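Long-range contacts in putative sodium:solute symporter (Proteus mirabilis, PDB 5NV9), which uses the sodium gradient across the inner membrane to drive uptake of the sialic acid N-acetylneuraminic acid: residues Y94-F99 / L424-K429; D117-L122 / A431-A436; N247-T252 / P417-F422; I441-A446 / M467-A472. All blocks are in the same frame, centred on the assembly; numbering follows the deposited sequence.

Interaction 1 (Y94-F99 / L424-K429)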
loop_
_atom_site.group_PDB
_atom_site.type_symbol
_atom_site.label_atom_id
_atom_site.label_comp_id
_atom_site.label_asym_id
_atom_site.label_seq_id
_atom_site.Cartn_x
_atom_site.Cartn_y
_atom_site.Cartn_z
ATOM N N TYR A 94 -16.175 0.374 -13.790
ATOM C CA TYR A 94 -17.174 -0.217 -14.626
ATOM C C TYR A 94 -17.312 -1.711 -14.460
ATOM O O TYR A 94 -18.424 -2.207 -14.501
ATOM C CB TYR A 94 -16.928 0.141 -16.097
ATOM C CG TYR A 94 -17.228 1.597 -16.349
ATOM C CD1 TYR A 94 -18.491 2.139 -16.001
ATOM C CD2 TYR A 94 -16.280 2.449 -16.929
ATOM C CE1 TYR A 94 -18.781 3.482 -16.196
ATOM C CE2 TYR A 94 -16.562 3.799 -17.136
ATOM C CZ TYR A 94 -17.817 4.304 -16.777
ATOM O OH TYR A 94 -18.118 5.644 -16.955
ATOM N N PHE A 95 -16.221 -2.445 -14.235
ATOM C CA PHE A 95 -16.324 -3.912 -14.271
ATOM C C PHE A 95 -16.299 -4.567 -12.908
ATOM O O PHE A 95 -16.867 -5.662 -12.791
ATOM C CB PHE A 95 -15.255 -4.494 -15.171
ATOM C CG PHE A 95 -15.408 -4.081 -16.599
ATOM C CD1 PHE A 95 -16.532 -4.446 -17.314
ATOM C CD2 PHE A 95 -14.433 -3.335 -17.239
ATOM C CE1 PHE A 95 -16.698 -4.047 -18.638
ATOM C CE2 PHE A 95 -14.570 -2.971 -18.565
ATOM C CZ PHE A 95 -15.719 -3.308 -19.261
ATOM N N TYR A 96 -15.639 -3.952 -11.901
ATOM C CA TYR A 96 -15.398 -4.642 -10.596
ATOM C C TYR A 96 -16.337 -4.122 -9.537
ATOM O O TYR A 96 -17.057 -4.877 -8.935
ATOM C CB TYR A 96 -13.941 -4.499 -10.146
ATOM C CG TYR A 96 -12.893 -5.304 -10.943
ATOM C CD1 TYR A 96 -12.468 -4.912 -12.185
ATOM C CD2 TYR A 96 -12.307 -6.447 -10.388
ATOM C CE1 TYR A 96 -11.517 -5.647 -12.923
ATOM C CE2 TYR A 96 -11.331 -7.184 -11.073
ATOM C CZ TYR A 96 -10.962 -6.797 -12.352
ATOM O OH TYR A 96 -10.010 -7.568 -12.981
ATOM N N ILE A 97 -16.356 -2.793 -9.341
ATOM C CA ILE A 97 -17.100 -2.143 -8.205
ATOM C C ILE A 97 -18.606 -2.500 -8.086
ATOM O O ILE A 97 -19.078 -2.811 -6.949
ATOM C CB ILE A 97 -16.827 -0.629 -8.133
ATOM C CG1 ILE A 97 -15.435 -0.439 -7.513
ATOM C CG2 ILE A 97 -17.907 0.107 -7.359
ATOM C CD1 ILE A 97 -14.898 0.985 -7.571
ATOM N N PRO A 98 -19.296 -2.644 -9.219
ATOM C CA PRO A 98 -20.702 -3.102 -9.123
ATOM C C PRO A 98 -20.899 -4.456 -8.459
ATOM O O PRO A 98 -21.863 -4.615 -7.702
ATOM C CB PRO A 98 -21.191 -3.096 -10.584
ATOM C CG PRO A 98 -20.276 -2.141 -11.285
ATOM C CD PRO A 98 -18.928 -2.317 -10.612
ATOM N N PHE A 99 -19.994 -5.410 -8.685
ATOM C CA PHE A 99 -20.101 -6.710 -7.993
ATOM C C PHE A 99 -19.868 -6.572 -6.523
ATOM O O PHE A 99 -20.643 -7.095 -5.709
ATOM C CB PHE A 99 -19.147 -7.754 -8.583
ATOM C CG PHE A 99 -19.602 -8.255 -9.930
ATOM C CD1 PHE A 99 -19.278 -7.581 -11.073
ATOM C CD2 PHE A 99 -20.383 -9.407 -10.028
ATOM C CE1 PHE A 99 -19.732 -8.027 -12.286
ATOM C CE2 PHE A 99 -20.822 -9.854 -11.250
ATOM C CZ PHE A 99 -20.506 -9.153 -12.381
ATOM N N LEU A 424 -10.019 -13.460 -14.085
ATOM C CA LEU A 424 -10.673 -14.672 -14.671
ATOM C C LEU A 424 -12.180 -14.688 -14.393
ATOM O O LEU A 424 -12.983 -14.823 -15.292
ATOM C CB LEU A 424 -10.022 -15.927 -14.094
ATOM C CG LEU A 424 -10.586 -17.265 -14.603
ATOM C CD1 LEU A 424 -10.142 -17.453 -16.016
ATOM C CD2 LEU A 424 -10.158 -18.429 -13.742
ATOM N N GLY A 425 -12.559 -14.463 -13.128
ATOM C CA GLY A 425 -13.978 -14.413 -12.787
ATOM C C GLY A 425 -14.709 -13.295 -13.494
ATOM O O GLY A 425 -15.850 -13.455 -13.941
ATOM N N ILE A 426 -14.075 -12.134 -13.537
ATOM C CA ILE A 426 -14.733 -10.940 -14.035
ATOM C C ILE A 426 -14.799 -10.985 -15.551
ATOM O O ILE A 426 -15.789 -10.607 -16.109
ATOM C CB ILE A 426 -14.066 -9.611 -13.485
ATOM C CG1 ILE A 426 -14.327 -9.407 -11.971
ATOM C CG2 ILE A 426 -14.513 -8.367 -14.268
ATOM C CD1 ILE A 426 -15.767 -9.158 -11.543
ATOM N N PHE A 427 -13.775 -11.460 -16.226
ATOM C CA PHE A 427 -13.746 -11.334 -17.692
ATOM C C PHE A 427 -13.966 -12.603 -18.519
ATOM O O PHE A 427 -14.139 -12.513 -19.720
ATOM C CB PHE A 427 -12.445 -10.662 -18.111
ATOM C CG PHE A 427 -12.350 -9.236 -17.613
ATOM C CD1 PHE A 427 -13.160 -8.265 -18.161
ATOM C CD2 PHE A 427 -11.510 -8.902 -16.547
ATOM C CE1 PHE A 427 -13.102 -6.945 -17.711
ATOM C CE2 PHE A 427 -11.425 -7.585 -16.110
ATOM C CZ PHE A 427 -12.221 -6.601 -16.689
ATOM N N VAL A 428 -13.956 -13.769 -17.888
ATOM C CA VAL A 428 -14.060 -15.025 -18.612
ATOM C C VAL A 428 -15.287 -15.754 -18.123
ATOM O O VAL A 428 -15.248 -16.463 -17.109
ATOM C CB VAL A 428 -12.806 -15.833 -18.364
ATOM C CG1 VAL A 428 -12.841 -17.082 -19.180
ATOM C CG2 VAL A 428 -11.582 -14.992 -18.706
ATOM N N LYS A 429 -16.403 -15.545 -18.809
ATOM C CA LYS A 429 -17.700 -16.087 -18.366
ATOM C C LYS A 429 -17.683 -17.617 -18.168
ATOM O O LYS A 429 -18.352 -18.158 -17.288
ATOM C CB LYS A 429 -18.803 -15.704 -19.370
ATOM C CG LYS A 429 -20.185 -16.258 -19.000
ATOM C CD LYS A 429 -21.324 -15.670 -19.851
ATOM C CE LYS A 429 -22.650 -16.428 -19.638
ATOM N NZ LYS A 429 -23.304 -16.046 -18.363
#
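I426, near the C-terminal end of helix 415-427, sends its branches among F95, Y96 and F99 of helix 89-102. CG1 lies over one face of the Y96 ring, 4.2 Å from the centroid of that ring and offset toward its rim, a CH-pi contact. Because I426 CG1 stands beside its own backbone N (chi1 -70°), CG2 is anti to that N, where it meets F95 CB at 4.0 Å. CD1 ends 3.9 Å from F99 CD1, the two side chains sliding past each other in opposite directions. F427 completes an aromatic cluster with F95 and Y96. Its edge, led by CE1, is directed at the face of F95 in a T-shaped pair, centroids 5.4 Å apart and planes at 69°. On the other flank of the F427 ring, CE2 touches Y96 OH at 3.4 Å, with the hydroxyl oxygen near the plane of that ring. I426 CG2 also sits over the centre of the F427 ring, 3.6 Å above its plane. The contact is apolar and aromatic, at the cytoplasmic end of the helices, with F95 and F427 on the surface. Y96 extends it to F422 and M423 of helix 415-427, I97 packs on helix 267-301, and L424 and V428 touch T474 of helix 459-475.

Interaction 2 (D117-L122 / A431-A436)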
loop_
_atom_site.group_PDB
_atom_site.type_symbol
_atom_site.label_atom_id
_atom_site.label_comp_id
_atom_site.label_asym_id
_atom_site.label_seq_id
_atom_site.Cartn_x
_atom_site.Cartn_y
_atom_site.Cartn_z
ATOM N N ASP A 117 -15.813 -20.883 -5.995
ATOM C CA ASP A 117 -16.268 -21.536 -4.747
ATOM C C ASP A 117 -15.361 -21.114 -3.575
ATOM O O ASP A 117 -14.542 -20.206 -3.741
ATOM C CB ASP A 117 -16.347 -23.051 -4.931
ATOM C CG ASP A 117 -15.006 -23.684 -5.123
ATOM O OD1 ASP A 117 -13.989 -22.989 -5.013
ATOM O OD2 ASP A 117 -14.962 -24.902 -5.391
ATOM N N VAL A 118 -15.518 -21.767 -2.421
ATOM C CA VAL A 118 -14.794 -21.424 -1.242
ATOM C C VAL A 118 -13.283 -21.640 -1.341
ATOM O O VAL A 118 -12.532 -21.004 -0.607
ATOM C CB VAL A 118 -15.400 -22.169 -0.011
ATOM C CG1 VAL A 118 -15.015 -23.640 0.025
ATOM C CG2 VAL A 118 -15.041 -21.472 1.273
ATOM N N ARG A 119 -12.803 -22.471 -2.254
ATOM C CA ARG A 119 -11.359 -22.730 -2.336
ATOM C C ARG A 119 -10.629 -21.498 -2.881
ATOM O O ARG A 119 -9.503 -21.194 -2.486
ATOM C CB ARG A 119 -11.051 -24.031 -3.165
ATOM C CG ARG A 119 -11.623 -25.343 -2.590
ATOM C CD ARG A 119 -11.505 -26.518 -3.570
ATOM N NE ARG A 119 -12.373 -26.287 -4.726
ATOM C CZ ARG A 119 -12.418 -27.017 -5.837
ATOM N NH1 ARG A 119 -11.637 -28.072 -5.979
ATOM N NH2 ARG A 119 -13.261 -26.690 -6.808
ATOM N N SER A 120 -11.246 -20.798 -3.815
ATOM C CA SER A 120 -10.626 -19.663 -4.383
ATOM C C SER A 120 -10.706 -18.536 -3.364
ATOM O O SER A 120 -9.788 -17.721 -3.289
ATOM C CB SER A 120 -11.366 -19.212 -5.647
ATOM O OG SER A 120 -11.032 -20.006 -6.781
ATOM N N ARG A 121 -11.831 -18.455 -2.660
ATOM C CA ARG A 121 -11.996 -17.398 -1.671
ATOM C C ARG A 121 -10.936 -17.506 -0.589
ATOM O O ARG A 121 -10.263 -16.537 -0.317
ATOM C CB ARG A 121 -13.404 -17.422 -1.099
ATOM C CG ARG A 121 -13.588 -16.742 0.234
ATOM C CD ARG A 121 -15.057 -16.718 0.547
ATOM N NE ARG A 121 -15.323 -15.894 1.711
ATOM C CZ ARG A 121 -16.500 -15.832 2.356
ATOM N NH1 ARG A 121 -17.536 -16.542 1.983
ATOM N NH2 ARG A 121 -16.645 -15.012 3.369
ATOM N N LEU A 122 -10.761 -18.700 -0.013
ATOM C CA LEU A 122 -9.810 -18.912 1.039
ATOM C C LEU A 122 -8.347 -18.817 0.642
ATOM O O LEU A 122 -7.471 -18.342 1.463
ATOM C CB LEU A 122 -10.059 -20.267 1.693
ATOM C CG LEU A 122 -11.296 -20.345 2.582
ATOM C CD1 LEU A 122 -11.558 -21.778 2.976
ATOM C CD2 LEU A 122 -11.089 -19.504 3.822
ATOM N N ALA A 431 -15.235 -19.564 -17.186
ATOM C CA ALA A 431 -14.398 -20.060 -16.152
ATOM C C ALA A 431 -15.284 -20.521 -15.040
ATOM O O ALA A 431 -16.356 -19.938 -14.828
ATOM C CB ALA A 431 -13.441 -18.972 -15.660
ATOM N N ASN A 432 -14.824 -21.536 -14.284
ATOM C CA ASN A 432 -15.646 -22.129 -13.260
ATOM C C ASN A 432 -14.761 -22.519 -12.091
ATOM O O ASN A 432 -13.542 -22.319 -12.136
ATOM C CB ASN A 432 -16.439 -23.354 -13.874
ATOM C CG ASN A 432 -15.536 -24.307 -14.662
ATOM O OD1 ASN A 432 -14.494 -24.712 -14.157
ATOM N ND2 ASN A 432 -15.953 -24.692 -15.900
ATOM N N ALA A 433 -15.363 -23.045 -11.031
ATOM C CA ALA A 433 -14.634 -23.370 -9.820
ATOM C C ALA A 433 -13.439 -24.249 -10.012
ATOM O O ALA A 433 -12.340 -24.066 -9.455
ATOM C CB ALA A 433 -15.578 -24.001 -8.850
ATOM N N GLY A 434 -13.624 -25.282 -10.813
ATOM C CA GLY A 434 -12.539 -26.173 -11.042
ATOM C C GLY A 434 -11.444 -25.570 -11.882
ATOM O O GLY A 434 -10.307 -25.763 -11.585
ATOM N N SER A 435 -11.787 -24.848 -12.937
ATOM C CA SER A 435 -10.787 -24.274 -13.774
ATOM C C SER A 435 -9.996 -23.149 -13.054
ATOM O O SER A 435 -8.811 -22.937 -13.313
ATOM C CB SER A 435 -11.421 -23.827 -15.096
ATOM O OG SER A 435 -11.872 -22.488 -15.086
ATOM N N ALA A 436 -10.660 -22.443 -12.155
ATOM C CA ALA A 436 -9.978 -21.502 -11.283
ATOM C C ALA A 436 -8.919 -22.252 -10.402
ATOM O O ALA A 436 -7.763 -21.789 -10.310
ATOM C CB ALA A 436 -10.972 -20.692 -10.433
HETATM O O HOH W 1 -12.713 -22.112 -7.175
#
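A single water holds D117, S120 and A433 together where two helix N-termini meet: it donates to D117 OD1 (2.7 Å) and to A433 O (3.0 Å) and accepts from S120 OG (2.7 Å). Both helices are capped. N432 and S435 form a capping box at the start of helix 433-452: S435 N donates to N432 OD1, nearly in line with its side-chain C=O, and N432 N donates back to S435 OG. D117 is the N-cap of helix 118-151, and its OD1 takes R119 N from above the carboxylate plane, 60° out of it. The same carboxylate is held at its other oxygen, since R119 turns back side-on, its chain bent at chi3 (-67°), and sets both NE and NH2 on the syn side of OD2. This salt bridge would probably lower the proton affinity of D117. Direct packing is slight and falls mostly on alanine methyls. A433 CB rests against the carboxylate, 3.6 Å from D117 OD2, and R119 NH2 comes to 3.8 Å from A433 O, without a hydrogen bond. Around the site, R121 makes salt bridges to E113 and D358, while L421 of helix 415-427 touches both S120 and A436. Beside that leucine, S120 OG lies 3.7 Å from A436 CB.

Interaction 3 (N247-T252 / P417-F422)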
loop_
_atom_site.group_PDB
_atom_site.type_symbol
_atom_site.label_atom_id
_atom_site.label_comp_id
_atom_site.label_asym_id
_atom_site.label_seq_id
_atom_site.Cartn_x
_atom_site.Cartn_y
_atom_site.Cartn_z
ATOM N N ASN A 247 -0.706 -2.736 -10.135
ATOM C CA ASN A 247 -1.771 -1.768 -9.941
ATOM C C ASN A 247 -3.116 -2.480 -10.037
ATOM O O ASN A 247 -4.005 -2.198 -9.234
ATOM C CB ASN A 247 -1.715 -0.581 -10.958
ATOM C CG ASN A 247 -0.537 0.375 -10.692
ATOM O OD1 ASN A 247 -0.096 0.509 -9.565
ATOM N ND2 ASN A 247 0.005 0.972 -11.736
ATOM N N ILE A 248 -3.271 -3.434 -10.976
ATOM C CA ILE A 248 -4.494 -4.195 -11.017
ATOM C C ILE A 248 -4.623 -4.950 -9.681
ATOM O O ILE A 248 -5.709 -5.024 -9.076
ATOM C CB ILE A 248 -4.565 -5.136 -12.218
ATOM C CG1 ILE A 248 -4.645 -4.296 -13.503
ATOM C CG2 ILE A 248 -5.818 -5.968 -12.181
ATOM C CD1 ILE A 248 -4.071 -5.036 -14.712
ATOM N N GLN A 249 -3.542 -5.532 -9.223
ATOM C CA GLN A 249 -3.606 -6.204 -7.890
ATOM C C GLN A 249 -4.126 -5.240 -6.839
ATOM O O GLN A 249 -5.044 -5.545 -6.061
ATOM C CB GLN A 249 -2.240 -6.710 -7.480
ATOM C CG GLN A 249 -2.275 -7.303 -6.089
ATOM C CD GLN A 249 -0.985 -8.001 -5.705
ATOM O OE1 GLN A 249 -0.311 -8.624 -6.526
ATOM N NE2 GLN A 249 -0.669 -7.958 -4.434
ATOM N N GLN A 250 -3.511 -4.087 -6.791
ATOM C CA GLN A 250 -3.783 -3.085 -5.688
ATOM C C GLN A 250 -5.235 -2.624 -5.664
ATOM O O GLN A 250 -5.837 -2.562 -4.612
ATOM C CB GLN A 250 -2.850 -1.882 -5.819
ATOM C CG GLN A 250 -2.963 -0.788 -4.747
ATOM C CD GLN A 250 -2.567 -1.280 -3.366
ATOM O OE1 GLN A 250 -1.422 -1.085 -2.921
ATOM N NE2 GLN A 250 -3.508 -1.941 -2.680
ATOM N N PHE A 251 -5.799 -2.374 -6.842
ATOM C CA PHE A 251 -7.119 -1.800 -6.975
ATOM C C PHE A 251 -8.284 -2.734 -7.207
ATOM O O PHE A 251 -9.424 -2.257 -7.098
ATOM C CB PHE A 251 -7.063 -0.644 -8.012
ATOM C CG PHE A 251 -6.209 0.494 -7.541
ATOM C CD1 PHE A 251 -6.744 1.488 -6.729
ATOM C CD2 PHE A 251 -4.842 0.534 -7.836
ATOM C CE1 PHE A 251 -5.947 2.522 -6.251
ATOM C CE2 PHE A 251 -4.029 1.569 -7.358
ATOM C CZ PHE A 251 -4.600 2.560 -6.568
ATOM N N THR A 252 -8.033 -4.022 -7.479
ATOM C CA THR A 252 -9.115 -5.027 -7.679
ATOM C C THR A 252 -9.095 -6.220 -6.704
ATOM O O THR A 252 -10.113 -6.832 -6.425
ATOM C CB THR A 252 -9.095 -5.606 -9.106
ATOM O OG1 THR A 252 -7.892 -6.337 -9.385
ATOM C CG2 THR A 252 -9.242 -4.500 -10.129
ATOM N N PRO A 417 -1.318 -14.746 -8.400
ATOM C CA PRO A 417 -2.458 -15.694 -8.514
ATOM C C PRO A 417 -3.757 -15.099 -7.934
ATOM O O PRO A 417 -4.829 -15.289 -8.490
ATOM C CB PRO A 417 -1.968 -16.930 -7.735
ATOM C CG PRO A 417 -0.477 -16.834 -7.711
ATOM C CD PRO A 417 -0.163 -15.354 -7.726
HETATM N N MSE A 418 -3.683 -14.345 -6.821
HETATM C CA MSE A 418 -4.906 -13.770 -6.261
HETATM C C MSE A 418 -5.574 -12.844 -7.274
HETATM O O MSE A 418 -6.824 -12.851 -7.475
HETATM C CB MSE A 418 -4.466 -13.130 -4.945
HETATM C CG MSE A 418 -5.519 -12.314 -4.217
HETATM SE SE MSE A 418 -4.665 -11.369 -2.688
HETATM C CE MSE A 418 -3.057 -12.502 -2.656
ATOM N N THR A 419 -4.762 -12.060 -7.954
ATOM C CA THR A 419 -5.246 -11.055 -8.888
ATOM C C THR A 419 -5.777 -11.712 -10.170
ATOM O O THR A 419 -6.767 -11.239 -10.777
ATOM C CB THR A 419 -4.113 -10.090 -9.288
ATOM O OG1 THR A 419 -3.619 -9.378 -8.143
ATOM C CG2 THR A 419 -4.566 -9.136 -10.346
ATOM N N GLY A 420 -5.109 -12.782 -10.612
ATOM C CA GLY A 420 -5.603 -13.528 -11.781
ATOM C C GLY A 420 -7.017 -14.101 -11.583
ATOM O O GLY A 420 -7.826 -14.170 -12.518
ATOM N N LEU A 421 -7.272 -14.602 -10.371
ATOM C CA LEU A 421 -8.559 -15.120 -10.022
ATOM C C LEU A 421 -9.659 -14.116 -10.253
ATOM O O LEU A 421 -10.693 -14.519 -10.752
ATOM C CB LEU A 421 -8.607 -15.626 -8.592
ATOM C CG LEU A 421 -7.871 -16.943 -8.293
ATOM C CD1 LEU A 421 -7.665 -17.154 -6.787
ATOM C CD2 LEU A 421 -8.629 -18.132 -8.851
ATOM N N PHE A 422 -9.454 -12.837 -9.864
ATOM C CA PHE A 422 -10.410 -11.790 -10.120
ATOM C C PHE A 422 -10.576 -11.493 -11.601
ATOM O O PHE A 422 -11.699 -11.264 -12.068
ATOM C CB PHE A 422 -10.123 -10.446 -9.300
ATOM C CG PHE A 422 -10.431 -10.555 -7.818
ATOM C CD1 PHE A 422 -9.521 -11.067 -6.952
ATOM C CD2 PHE A 422 -11.664 -10.181 -7.315
ATOM C CE1 PHE A 422 -9.809 -11.195 -5.593
ATOM C CE2 PHE A 422 -11.958 -10.282 -5.978
ATOM C CZ PHE A 422 -11.030 -10.800 -5.115
HETATM O O HOH W 2 -8.333 -8.539 -11.018
#
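Over one face of the F422 ring stands T252 O, 3.8 Å above the plane and offset toward the rim, with F422 CD2 its nearest ring atom. On the same helix as T252, the F251 ring has N247 O in plane at its edge. These groups belong to two membrane helices of the LeuT fold, whose segments 247-252 and 417-422 cross at 68° with axes 9.4 Å apart. T252 O is buried with no hydrogen-bonding partner in the model; among the atoms of segment 417-422 it meets the F422 face. Helix 236-253 carries a wider pi-type turn at 249-252. T252, at the end of this turn, donates to I248 O twice, through its backbone N and through OG1 at 2.6 Å, the two donors arriving from opposite faces of the carbonyl plane. T252 OG1 also accepts from a water 2.8 Å away, and that water donates in turn to T419 O, making a polar bridge between the helices. Y96 of helix 89-102 packs on both T252 and F422. The Q249 side chain is about 8 Å from that of R135, which binds sialic acid, and about 10 Å from the bound sugar. T419 fills the closest approach of the backbones. Its OG1, beside the backbone N (chi1 -62°), is hydrogen-bonded to G415 O within its own helix. The hydroxyl oxygen presses on the base of Q249, tightly, with T419 OG1 only 3.1 Å from Q249 CB, while T419 CG2 meets I248 CG2 at 3.9 Å.

Interaction 4 (I441-A446 / M467-A472)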
loop_
_atom_site.group_PDB
_atom_site.type_symbol
_atom_site.label_atom_id
_atom_site.label_comp_id
_atom_site.label_asym_id
_atom_site.label_seq_id
_atom_site.Cartn_x
_atom_site.Cartn_y
_atom_site.Cartn_z
ATOM N N ILE A 441 -3.039 -23.644 -9.237
ATOM C CA ILE A 441 -1.956 -24.606 -9.126
ATOM C C ILE A 441 -0.843 -24.284 -10.123
ATOM O O ILE A 441 0.344 -24.229 -9.746
ATOM C CB ILE A 441 -2.501 -26.026 -9.307
ATOM C CG1 ILE A 441 -3.274 -26.406 -8.045
ATOM C CG2 ILE A 441 -1.395 -27.007 -9.617
ATOM C CD1 ILE A 441 -4.254 -27.517 -8.243
ATOM N N VAL A 442 -1.250 -24.061 -11.371
ATOM C CA VAL A 442 -0.356 -23.650 -12.458
ATOM C C VAL A 442 0.398 -22.356 -12.134
ATOM O O VAL A 442 1.640 -22.287 -12.305
ATOM C CB VAL A 442 -1.147 -23.404 -13.739
ATOM C CG1 VAL A 442 -0.257 -22.697 -14.773
ATOM C CG2 VAL A 442 -1.632 -24.750 -14.300
ATOM N N SER A 443 -0.368 -21.360 -11.678
ATOM C CA SER A 443 0.172 -20.071 -11.220
ATOM C C SER A 443 1.254 -20.267 -10.163
ATOM O O SER A 443 2.355 -19.737 -10.300
ATOM C CB SER A 443 -0.950 -19.190 -10.662
ATOM O OG SER A 443 -0.497 -17.854 -10.574
ATOM N N ILE A 444 0.984 -21.074 -9.139
ATOM C CA ILE A 444 1.926 -21.205 -8.042
ATOM C C ILE A 444 3.264 -21.774 -8.492
ATOM O O ILE A 444 4.337 -21.273 -8.126
ATOM C CB ILE A 444 1.343 -22.013 -6.881
ATOM C CG1 ILE A 444 0.342 -21.132 -6.094
ATOM C CG2 ILE A 444 2.448 -22.539 -5.967
ATOM C CD1 ILE A 444 -0.491 -21.960 -5.141
ATOM N N ILE A 445 3.180 -22.819 -9.302
ATOM C CA ILE A 445 4.328 -23.459 -9.839
ATOM C C ILE A 445 5.141 -22.522 -10.737
ATOM O O ILE A 445 6.402 -22.558 -10.756
ATOM C CB ILE A 445 3.884 -24.701 -10.655
ATOM C CG1 ILE A 445 3.402 -25.812 -9.739
ATOM C CG2 ILE A 445 5.021 -25.207 -11.492
ATOM C CD1 ILE A 445 2.796 -27.003 -10.483
ATOM N N ALA A 446 4.427 -21.731 -11.530
ATOM C CA ALA A 446 5.069 -20.865 -12.469
ATOM C C ALA A 446 5.820 -19.759 -11.744
ATOM O O ALA A 446 6.951 -19.458 -12.143
ATOM C CB ALA A 446 4.062 -20.260 -13.435
HETATM N N MSE A 467 -1.391 -13.993 -15.275
HETATM C CA MSE A 467 -1.735 -14.541 -16.606
HETATM C C MSE A 467 -1.810 -16.076 -16.609
HETATM O O MSE A 467 -2.498 -16.652 -17.442
HETATM C CB MSE A 467 -0.812 -13.991 -17.673
HETATM C CG MSE A 467 -1.029 -12.500 -17.912
HETATM SE SE MSE A 467 -2.938 -12.053 -18.268
HETATM C CE MSE A 467 -3.206 -13.337 -19.738
ATOM N N SER A 468 -1.118 -16.737 -15.672
ATOM C CA SER A 468 -1.180 -18.178 -15.527
ATOM C C SER A 468 -2.599 -18.634 -15.076
ATOM O O SER A 468 -3.142 -19.640 -15.543
ATOM C CB SER A 468 -0.176 -18.672 -14.479
ATOM O OG SER A 468 1.167 -18.731 -14.933
ATOM N N VAL A 469 -3.191 -17.911 -14.114
ATOM C CA VAL A 469 -4.535 -18.184 -13.686
ATOM C C VAL A 469 -5.506 -17.961 -14.867
ATOM O O VAL A 469 -6.379 -18.817 -15.151
ATOM C CB VAL A 469 -4.931 -17.346 -12.416
ATOM C CG1 VAL A 469 -6.364 -17.638 -12.030
ATOM C CG2 VAL A 469 -4.070 -17.719 -11.222
ATOM N N VAL A 470 -5.361 -16.834 -15.561
ATOM C CA VAL A 470 -6.254 -16.481 -16.656
ATOM C C VAL A 470 -6.190 -17.544 -17.759
ATOM O O VAL A 470 -7.227 -18.069 -18.222
ATOM C CB VAL A 470 -6.002 -15.062 -17.203
ATOM C CG1 VAL A 470 -6.801 -14.784 -18.483
ATOM C CG2 VAL A 470 -6.402 -14.001 -16.192
ATOM N N ILE A 471 -4.992 -17.872 -18.193
ATOM C CA ILE A 471 -4.838 -18.807 -19.284
ATOM C C ILE A 471 -5.252 -20.244 -18.873
ATOM O O ILE A 471 -6.098 -20.845 -19.522
ATOM C CB ILE A 471 -3.417 -18.719 -19.891
ATOM C CG1 ILE A 471 -3.185 -17.332 -20.507
ATOM C CG2 ILE A 471 -3.215 -19.782 -20.937
ATOM C CD1 ILE A 471 -1.699 -17.048 -20.706
ATOM N N ALA A 472 -4.715 -20.789 -17.780
ATOM C CA ALA A 472 -5.068 -22.131 -17.415
ATOM C C ALA A 472 -6.547 -22.174 -17.083
ATOM O O ALA A 472 -7.235 -23.147 -17.412
ATOM C CB ALA A 472 -4.216 -22.637 -16.250
#
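S468 points at S443 where the backbones of two transmembrane helices come closest, S468 CB resting 3.6 Å from S443 CA. Segments 441-446 and 467-472 run roughly antiparallel, at 144°, with their axes 8.0 Å apart, a close pairing consistent with the small side chains S443, A446, S468 and A472. Beside the serine pair, V469 drives CG2 against S443 CB at 3.5 Å, tighter than usual van der Waals contact. V469 CG2 reaches this spot because it stands beside its own backbone N, with CG1 anti to that N (chi1 178°). V442 lies across two residues one turn apart on the other helix: CG1 touches S468 CB at 4.0 Å and CG2 touches A472 CB at 3.9 Å. On the next turn of the first helix, A446 CB packs against S468 OG at 3.6 Å. The second shell fixes the serine hydroxyls. S468 OG is hydrogen-bonded to I464 O, one turn back on its own helix, and S443 OG to G465 O, which adds a polar tie from helix 433-452 to helix 459-475 beside the contact. Helix 415-427 closes one flank, its P417 touching both S443 and V469 and its L421 reaching V469. A bound dodecyl maltoside touches I441 and comes within about 4 Å of the V442 side chain. With each serine oxygen already bonded to a carbonyl, what the two segments offer each other is mainly carbon, and they cohere by close packing of small and branched side chains.

Overall arrangement
From the N terminus, segments 94-99, 117-122 and 247-252 wait for partners much later in the chain. Segment 417-422 pairs with 247-252 and closes interaction 3, which is nested inside the loops of both interactions 1 and 2. Next, 424-429 returns to 94-99 and 431-436 to 117-122, so the loops of interactions 1 and 2 cross. Interaction 4 follows in series, a short loop between helices 433-452 and 459-475. Helix 415-427 serves interactions 1 and 3, and helix 433-452 serves 2 and 4. Y96 links interaction 1 to 3, L421 links 3 to 2 and 4, and L424 joins 1 to 2 and 4. Together they tie the C-terminal helices to helices 89-102, 118-151 and 236-253.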